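Side-chain contacts in uncharacterized protein (Bacillus cereus, PDB 5F2H), which is of unknown function but probably acts as a hydrolase, carrying an alpha/beta-hydrolase domain behind an N-terminal helical domain: residues L54-G59 with L90-K95; E283-V288 with I308-D313. All coordinates share one frame; numbering follows the deposited sequence.

In the fold
Contacts 1 and 2 share no secondary-structure element and lie on opposite sides of the chain's centre, their own centres about 71 Å apart. Contact 1 (54-59 with 90-95) belongs to the N-terminal helical domain and is largely buried: the end of helix 44-58 meets the loop before helix 97-115, and a small serine sits among proline and leucine carbons. Contact 2 (283-288 with 308-313) belongs to the hydrolase-like domain and lies at the surface, where a strand that is outermost, within this chain, in the parallel sheet faces the C-terminal helix 300-313. There one tyrosine spans the gap among glutamates. In each case one residue on one side carries most of the contact.

Contact 1: L54-G59 with L90-K95; sequences LASAAG and LKPLHK
Ser-56, in the last turn of helix 44-58, is the one residue of 54-59 that meets the loop 90-95 to any extent, and it faces Leu-90, Pro-92 and Leu-93 together. Across the two segments the interface is van der Waals contact, with the serine hydroxyl and its carbonyl set against carbon. The serine CB lies 3.8 Å from Leu-93 CD1, so the branched end of the leucine sits against the stem of the serine. OG reaches farther in: it is 3.5 Å from Leu-93 CG and 3.7 Å from Pro-92 CD, with Leu-90 CA also 3.7 Å from OG. The pyrrolidine ring flanks the serine with its CB, CG and CD, and Pro-92 CG also comes within 3.9 Å of Ser-56 O. With chi1 at -178°, OG is swung opposite the serine's backbone nitrogen and out from the helix into this group of carbons.

The polar side of the contact is met just beyond the loop segment. Ser-56 OG is hydrogen-bonded to Asp-89 O, the carbonyl immediately before Leu-90, so a buried hydroxyl surrounded by carbon has a partner and ties the helix to the loop just ahead of Leu-90. Helix 61-74 closes over the same spot, with Ala-64 touching Ser-56 and Met-68 touching Leu-93.

Backbone bonds shape both partners. In the loop, Leu-93 N to Leu-90 O (3.0 Å) and His-94 N to Lys-91 O (3.0 Å) make tight turns that present Pro-92 and Leu-93 to the helix. Gly-59, the first residue beyond helix 44-58, has positive phi (111°) and two weak bonds back into the last turn, a Schellman motif. A helix C-terminus closed in this way and packed on an inter-helix loop is consistent with an all-helical N-terminal domain, whose family is placed in the TPR clan.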
ATOM      1  N   LEU B  54     -10.212  47.166   8.787  1.00 58.67           N
ATOM      2  CA  LEU B  54      -9.284  48.051   8.068  1.00 56.76           C
ATOM      3  C   LEU B  54      -9.970  49.343   7.638  1.00 55.23           C
ATOM      4  O   LEU B  54      -9.393  50.439   7.744  1.00 53.50           O
ATOM      5  CB  LEU B  54      -8.639  47.328   6.910  1.00 58.65           C
ATOM      6  CG  LEU B  54      -7.750  46.154   7.358  1.00 60.89           C
ATOM      7  CD1 LEU B  54      -7.199  45.361   6.179  1.00 61.55           C
ATOM      8  CD2 LEU B  54      -6.596  46.642   8.234  1.00 62.90           C
ATOM      9  N   ALA B  55     -11.240  49.222   7.256  1.00 53.52           N
ATOM     10  CA  ALA B  55     -12.012  50.379   6.838  1.00 54.23           C
ATOM     11  C   ALA B  55     -12.104  51.349   7.982  1.00 55.07           C
ATOM     12  O   ALA B  55     -11.727  52.516   7.852  1.00 54.20           O
ATOM     13  CB  ALA B  55     -13.403  49.970   6.393  1.00 53.77           C
ATOM     14  N   SER B  56     -12.585  50.846   9.125  1.00 57.12           N
ATOM     15  CA  SER B  56     -12.752  51.674  10.322  1.00 57.30           C
ATOM     16  C   SER B  56     -11.433  52.276  10.769  1.00 55.60           C
ATOM     17  O   SER B  56     -11.357  53.463  11.052  1.00 53.18           O
ATOM     18  CB  SER B  56     -13.381  50.880  11.450  1.00 57.74           C
ATOM     19  OG  SER B  56     -13.585  51.714  12.581  1.00 59.02           O
ATOM     20  N   ALA B  57     -10.383  51.475  10.777  1.00 58.02           N
ATOM     21  CA  ALA B  57      -9.072  51.983  11.174  1.00 63.14           C
ATOM     22  C   ALA B  57      -8.618  53.104  10.242  1.00 68.37           C
ATOM     23  O   ALA B  57      -8.217  54.169  10.697  1.00 73.58           O
ATOM     24  CB  ALA B  57      -8.065  50.864  11.157  1.00 65.37           C
ATOM     25  N   ALA B  58      -8.707  52.871   8.938  1.00 69.07           N
ATOM     26  CA  ALA B  58      -8.311  53.882   7.955  1.00 75.76           C
ATOM     27  C   ALA B  58      -9.102  55.198   8.049  1.00 74.49           C
ATOM     28  O   ALA B  58      -8.630  56.244   7.594  1.00 76.23           O
ATOM     29  CB  ALA B  58      -8.424  53.314   6.544  1.00 78.94           C
ATOM     30  N   GLY B  59     -10.315  55.141   8.583  1.00 72.57           N
ATOM     31  CA  GLY B  59     -11.148  56.330   8.727  1.00 73.87           C
ATOM     32  C   GLY B  59     -12.350  56.300   7.821  1.00 77.62           C
ATOM     33  O   GLY B  59     -13.075  57.282   7.731  1.00 84.57           O
ATOM     34  N   LEU B  90     -12.048  49.648  15.874  1.00 69.87           N
ATOM     35  CA  LEU B  90     -13.494  49.785  15.743  1.00 69.39           C
ATOM     36  C   LEU B  90     -14.119  50.920  16.548  1.00 74.55           C
ATOM     37  O   LEU B  90     -15.317  51.183  16.421  1.00 77.73           O
ATOM     38  CB  LEU B  90     -14.156  48.487  16.198  1.00 66.17           C
ATOM     39  CG  LEU B  90     -13.866  47.204  15.434  1.00 64.35           C
ATOM     40  CD1 LEU B  90     -14.454  46.021  16.182  1.00 67.70           C
ATOM     41  CD2 LEU B  90     -14.417  47.267  14.019  1.00 62.69           C
ATOM     42  N   LYS B  91     -13.331  51.612  17.358  1.00 81.90           N
ATOM     43  CA  LYS B  91     -13.889  52.683  18.179  1.00 86.15           C
ATOM     44  C   LYS B  91     -14.706  53.736  17.382  1.00 80.00           C
ATOM     45  O   LYS B  91     -15.786  54.142  17.813  1.00 70.24           O
ATOM     46  CB  LYS B  91     -12.804  53.338  19.049  1.00 99.40           C
ATOM     47  CG  LYS B  91     -13.381  54.254  20.120  1.00112.00           C
ATOM     48  CD  LYS B  91     -12.343  54.885  21.032  1.00122.54           C
ATOM     49  CE  LYS B  91     -13.041  55.722  22.102  1.00126.54           C
ATOM     50  NZ  LYS B  91     -12.108  56.405  23.040  1.00130.94           N
ATOM     51  N   PRO B  92     -14.217  54.140  16.198  1.00 77.45           N
ATOM     52  CA  PRO B  92     -14.924  55.139  15.377  1.00 79.02           C
ATOM     53  C   PRO B  92     -16.355  54.779  14.996  1.00 79.66           C
ATOM     54  O   PRO B  92     -17.088  55.630  14.483  1.00 81.46           O
ATOM     55  CB  PRO B  92     -14.095  55.205  14.104  1.00 76.54           C
ATOM     56  CG  PRO B  92     -12.760  54.744  14.504  1.00 79.35           C
ATOM     57  CD  PRO B  92     -12.943  53.734  15.585  1.00 76.66           C
ATOM     58  N   LEU B  93     -16.734  53.534  15.243  1.00 76.67           N
ATOM     59  CA  LEU B  93     -18.062  53.051  14.926  1.00 75.85           C
ATOM     60  C   LEU B  93     -19.068  53.156  16.086  1.00 77.44           C
ATOM     61  O   LEU B  93     -20.276  53.141  15.844  1.00 72.21           O
ATOM     62  CB  LEU B  93     -17.944  51.602  14.455  1.00 73.23           C
ATOM     63  CG  LEU B  93     -16.999  51.421  13.252  1.00 71.19           C
ATOM     64  CD1 LEU B  93     -16.802  49.955  12.917  1.00 68.97           C
ATOM     65  CD2 LEU B  93     -17.507  52.161  12.027  1.00 72.07           C
ATOM     66  N   HIS B  94     -18.588  53.306  17.329  1.00 80.88           N
ATOM     67  CA  HIS B  94     -19.497  53.396  18.501  1.00 85.94           C
ATOM     68  C   HIS B  94     -20.516  54.525  18.410  1.00 90.23           C
ATOM     69  O   HIS B  94     -21.557  54.478  19.063  1.00 86.26           O
ATOM     70  CB  HIS B  94     -18.745  53.504  19.835  1.00 83.63           C
ATOM     71  CG  HIS B  94     -17.790  52.382  20.073  1.00 82.77           C
ATOM     72  ND1 HIS B  94     -16.426  52.559  20.104  1.00 84.34           N
ATOM     73  CD2 HIS B  94     -17.997  51.058  20.234  1.00 86.01           C
ATOM     74  CE1 HIS B  94     -15.838  51.400  20.349  1.00 83.60           C
ATOM     75  NE2 HIS B  94     -16.770  50.470  20.417  1.00 83.37           N
ATOM     76  N   LYS B  95     -20.217  55.540  17.607  1.00 95.53           N
ATOM     77  CA  LYS B  95     -21.137  56.650  17.438  1.00 95.39           C
ATOM     78  C   LYS B  95     -22.436  56.126  16.850  1.00 90.80           C
ATOM     79  O   LYS B  95     -23.514  56.502  17.289  1.00 93.40           O
ATOM     80  CB  LYS B  95     -20.594  57.668  16.440  1.00100.24           C
ATOM     81  CG  LYS B  95     -19.243  58.265  16.751  1.00104.50           C
ATOM     82  CD  LYS B  95     -18.816  59.124  15.574  1.00113.23           C
ATOM     83  CE  LYS B  95     -17.400  59.646  15.717  1.00121.20           C
ATOM     84  NZ  LYS B  95     -16.956  60.373  14.495  1.00126.66           N
TER

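Contact 2: E283-V288 with I308-D313; sequences EHEFKV and IKYIED
Tyr-310 and His-284 lie where the strand 284-288 comes nearest the last turns of helix 300-313; the closest CA atoms are those of His-284 and Ile-311, 8.8 Å apart. The strand is an outer one of the parallel sheet, bonded through its backbone to strand 254-260, while the helix widens into a pi-type turn at 309-313.

Tyr-310 bridges the two backbones. Its ring leaves the helix with CG anti to the backbone nitrogen (chi1 174°), which sends the hydroxyl out to the backbone at the start of the strand: OH lies 2.9 Å from His-284 N, at an angle too poor for a hydrogen bond. The hydroxyl-bearing carbon CZ is 4.0 Å from His-284 C.

Two glutamates cross the tyrosine at a slant, one at its hydroxyl and one at its ring. Glu-283 lays the middle of its extended chain by the phenol, CG 3.4 Å from Tyr-310 OH. The Glu-285 carboxylate approaches the ring obliquely, OE1 4.0 Å from both Tyr-310 CD1 and CE1, the two planes standing 77° apart. The His-284 side chain leaves from the other side of the strand, touches Val-274 and Leu-277 of helix 267-279, and bonds through ND1 to Ile-282 O.

The contact rests largely on one tyrosine lying against the strand. Lys-254 makes a cation-pi contact with the same ring, so its positive charge and the Glu-285 carboxylate may partly offset one another at this surface edge of the sheet, while Glu-283 OE2 forms a long, weak ion pair with Lys-314.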
ATOM      1  N   GLU B 283      12.854  -3.983 -22.075  1.00101.72           N
ATOM      2  CA  GLU B 283      13.601  -3.855 -20.820  1.00102.96           C
ATOM      3  C   GLU B 283      13.422  -5.174 -20.023  1.00 97.87           C
ATOM      4  O   GLU B 283      12.303  -5.619 -19.764  1.00 95.45           O
ATOM      5  CB  GLU B 283      13.179  -2.606 -20.028  1.00106.67           C
ATOM      6  CG  GLU B 283      14.244  -2.136 -19.041  1.00113.03           C
ATOM      7  CD  GLU B 283      13.882  -0.839 -18.327  1.00116.10           C
ATOM      8  OE1 GLU B 283      12.806  -0.271 -18.622  1.00115.08           O
ATOM      9  OE2 GLU B 283      14.688  -0.378 -17.485  1.00115.42           O
ATOM     10  N   HIS B 284      14.524  -5.844 -19.705  1.00 96.53           N
ATOM     11  CA  HIS B 284      14.439  -7.097 -18.963  1.00 96.06           C
ATOM     12  C   HIS B 284      15.770  -7.420 -18.311  1.00 99.61           C
ATOM     13  O   HIS B 284      16.729  -6.655 -18.425  1.00108.51           O
ATOM     14  CB  HIS B 284      14.078  -8.255 -19.890  1.00 93.63           C
ATOM     15  CG  HIS B 284      15.182  -8.650 -20.817  1.00 97.91           C
ATOM     16  ND1 HIS B 284      15.330  -8.117 -22.080  1.00100.00           N
ATOM     17  CD2 HIS B 284      16.201  -9.531 -20.661  1.00 97.43           C
ATOM     18  CE1 HIS B 284      16.386  -8.656 -22.663  1.00102.24           C
ATOM     19  NE2 HIS B 284      16.934  -9.513 -21.821  1.00100.54           N
ATOM     20  N   GLU B 285      15.827  -8.566 -17.641  1.00 97.55           N
ATOM     21  CA  GLU B 285      17.047  -9.002 -16.987  1.00100.39           C
ATOM     22  C   GLU B 285      17.057 -10.520 -16.811  1.00 93.84           C
ATOM     23  O   GLU B 285      16.214 -11.081 -16.124  1.00 92.86           O
ATOM     24  CB  GLU B 285      17.224  -8.269 -15.663  1.00109.14           C
ATOM     25  CG  GLU B 285      18.496  -8.635 -14.923  1.00119.76           C
ATOM     26  CD  GLU B 285      18.744  -7.742 -13.729  1.00127.78           C
ATOM     27  OE1 GLU B 285      18.306  -6.568 -13.763  1.00130.56           O
ATOM     28  OE2 GLU B 285      19.422  -8.200 -12.785  1.00138.58           O
ATOM     29  N   PHE B 286      18.016 -11.173 -17.459  1.00 92.68           N
ATOM     30  CA  PHE B 286      18.158 -12.625 -17.410  1.00 88.22           C
ATOM     31  C   PHE B 286      19.250 -13.014 -16.457  1.00 89.27           C
ATOM     32  O   PHE B 286      20.330 -12.424 -16.461  1.00 94.48           O
ATOM     33  CB  PHE B 286      18.426 -13.171 -18.805  1.00 87.56           C
ATOM     34  CG  PHE B 286      18.736 -14.634 -18.846  1.00 85.98           C
ATOM     35  CD1 PHE B 286      17.889 -15.556 -18.243  1.00 82.88           C
ATOM     36  CD2 PHE B 286      19.751 -15.105 -19.667  1.00 87.80           C
ATOM     37  CE1 PHE B 286      18.140 -16.916 -18.333  1.00 82.02           C
ATOM     38  CE2 PHE B 286      19.995 -16.462 -19.785  1.00 87.78           C
ATOM     39  CZ  PHE B 286      19.189 -17.371 -19.114  1.00 86.36           C
ATOM     40  N   LYS B 287      18.967 -14.019 -15.641  1.00 87.78           N
ATOM     41  CA  LYS B 287      19.928 -14.456 -14.674  1.00 88.51           C
ATOM     42  C   LYS B 287      20.093 -15.956 -14.705  1.00 84.35           C
ATOM     43  O   LYS B 287      19.159 -16.712 -14.478  1.00 81.40           O
ATOM     44  CB  LYS B 287      19.521 -13.955 -13.290  1.00 94.50           C
ATOM     45  CG  LYS B 287      20.587 -14.198 -12.241  1.00104.09           C
ATOM     46  CD  LYS B 287      20.308 -13.428 -10.963  1.00106.63           C
ATOM     47  CE  LYS B 287      21.423 -13.635  -9.950  1.00107.97           C
ATOM     48  NZ  LYS B 287      22.761 -13.250 -10.476  1.00111.91           N
ATOM     49  N   VAL B 288      21.302 -16.379 -15.021  1.00 87.52           N
ATOM     50  CA  VAL B 288      21.623 -17.787 -15.077  1.00 90.16           C
ATOM     51  C   VAL B 288      22.216 -18.168 -13.729  1.00 95.43           C
ATOM     52  O   VAL B 288      23.135 -17.503 -13.241  1.00101.87           O
ATOM     53  CB  VAL B 288      22.669 -18.063 -16.163  1.00 91.29           C
ATOM     54  CG1 VAL B 288      23.062 -19.533 -16.172  1.00 90.56           C
ATOM     55  CG2 VAL B 288      22.130 -17.629 -17.518  1.00 92.36           C
ATOM     56  N   ILE B 308      10.867  -7.796  -8.160  1.00 80.31           N
ATOM     57  CA  ILE B 308       9.806  -6.851  -7.886  1.00 83.20           C
ATOM     58  C   ILE B 308      10.350  -5.427  -7.818  1.00 88.67           C
ATOM     59  O   ILE B 308       9.726  -4.500  -8.343  1.00 94.13           O
ATOM     60  CB  ILE B 308       9.030  -7.249  -6.624  1.00 82.44           C
ATOM     61  CG1 ILE B 308       8.314  -8.578  -6.889  1.00 77.72           C
ATOM     62  CG2 ILE B 308       8.010  -6.177  -6.255  1.00 87.44           C
ATOM     63  CD1 ILE B 308       7.448  -9.063  -5.750  1.00 77.87           C
ATOM     64  N   LYS B 309      11.502  -5.249  -7.172  1.00 94.82           N
ATOM     65  CA  LYS B 309      12.122  -3.921  -7.078  1.00 99.30           C
ATOM     66  C   LYS B 309      12.273  -3.404  -8.478  1.00 93.73           C
ATOM     67  O   LYS B 309      11.760  -2.352  -8.821  1.00 96.58           O
ATOM     68  CB  LYS B 309      13.492  -3.958  -6.391  1.00106.07           C
ATOM     69  CG  LYS B 309      13.463  -4.142  -4.879  1.00110.65           C
ATOM     70  CD  LYS B 309      14.849  -4.431  -4.320  1.00115.80           C
ATOM     71  CE  LYS B 309      15.895  -3.380  -4.671  1.00119.13           C
ATOM     72  NZ  LYS B 309      17.228  -3.789  -4.148  1.00121.07           N
ATOM     73  N   TYR B 310      12.936  -4.205  -9.293  1.00 92.31           N
ATOM     74  CA  TYR B 310      13.170  -3.898 -10.692  1.00 92.98           C
ATOM     75  C   TYR B 310      11.891  -3.561 -11.437  1.00 90.02           C
ATOM     76  O   TYR B 310      11.753  -2.457 -11.951  1.00 88.24           O
ATOM     77  CB  TYR B 310      13.851  -5.096 -11.354  1.00 92.18           C
ATOM     78  CG  TYR B 310      14.032  -4.993 -12.844  1.00 95.11           C
ATOM     79  CD1 TYR B 310      15.081  -4.262 -13.394  1.00100.02           C
ATOM     80  CD2 TYR B 310      13.199  -5.697 -13.705  1.00 97.96           C
ATOM     81  CE1 TYR B 310      15.262  -4.195 -14.765  1.00103.77           C
ATOM     82  CE2 TYR B 310      13.372  -5.640 -15.077  1.00 99.61           C
ATOM     83  CZ  TYR B 310      14.400  -4.888 -15.605  1.00103.59           C
ATOM     84  OH  TYR B 310      14.563  -4.835 -16.975  1.00106.22           O
ATOM     85  N   ILE B 311      10.946  -4.501 -11.437  1.00 89.60           N
ATOM     86  CA  ILE B 311       9.668  -4.349 -12.144  1.00 93.56           C
ATOM     87  C   ILE B 311       8.888  -3.087 -11.873  1.00101.94           C
ATOM     88  O   ILE B 311       8.607  -2.318 -12.787  1.00103.44           O
ATOM     89  CB  ILE B 311       8.735  -5.573 -11.945  1.00 87.56           C
ATOM     90  CG1 ILE B 311       9.331  -6.776 -12.675  1.00 83.57           C
ATOM     91  CG2 ILE B 311       7.335  -5.302 -12.502  1.00 84.02           C
ATOM     92  CD1 ILE B 311       8.528  -8.044 -12.540  1.00 82.29           C
ATOM     93  N   GLU B 312       8.520  -2.828 -10.638  1.00112.22           N
ATOM     94  CA  GLU B 312       7.757  -1.623 -10.491  1.00127.28           C
ATOM     95  C   GLU B 312       8.141  -0.598  -9.454  1.00133.51           C
ATOM     96  O   GLU B 312       7.885   0.592  -9.632  1.00128.61           O
ATOM     97  CB  GLU B 312       6.343  -1.899  -9.978  1.00136.06           C
ATOM     98  CG  GLU B 312       5.403  -0.736 -10.272  1.00141.13           C
ATOM     99  CD  GLU B 312       5.258  -0.472 -11.774  1.00138.26           C
ATOM    100  OE1 GLU B 312       5.684  -1.317 -12.595  1.00127.09           O
ATOM    101  OE2 GLU B 312       4.701   0.579 -12.146  1.00139.08           O
ATOM    102  N   ASP B 313       8.814  -1.069  -8.408  1.00141.19           N
ATOM    103  CA  ASP B 313       9.522  -0.250  -7.423  1.00151.29           C
ATOM    104  C   ASP B 313      10.340   0.783  -8.232  1.00155.94           C
ATOM    105  O   ASP B 313      10.152   1.993  -8.052  1.00160.69           O
ATOM    106  CB  ASP B 313      10.249  -1.181  -6.439  1.00148.95           C
ATOM    107  CG  ASP B 313      10.969  -0.448  -5.328  1.00148.08           C
ATOM    108  OD1 ASP B 313      10.816   0.779  -5.196  1.00149.43           O
ATOM    109  OD2 ASP B 313      11.675  -1.128  -4.557  1.00147.09           O
TER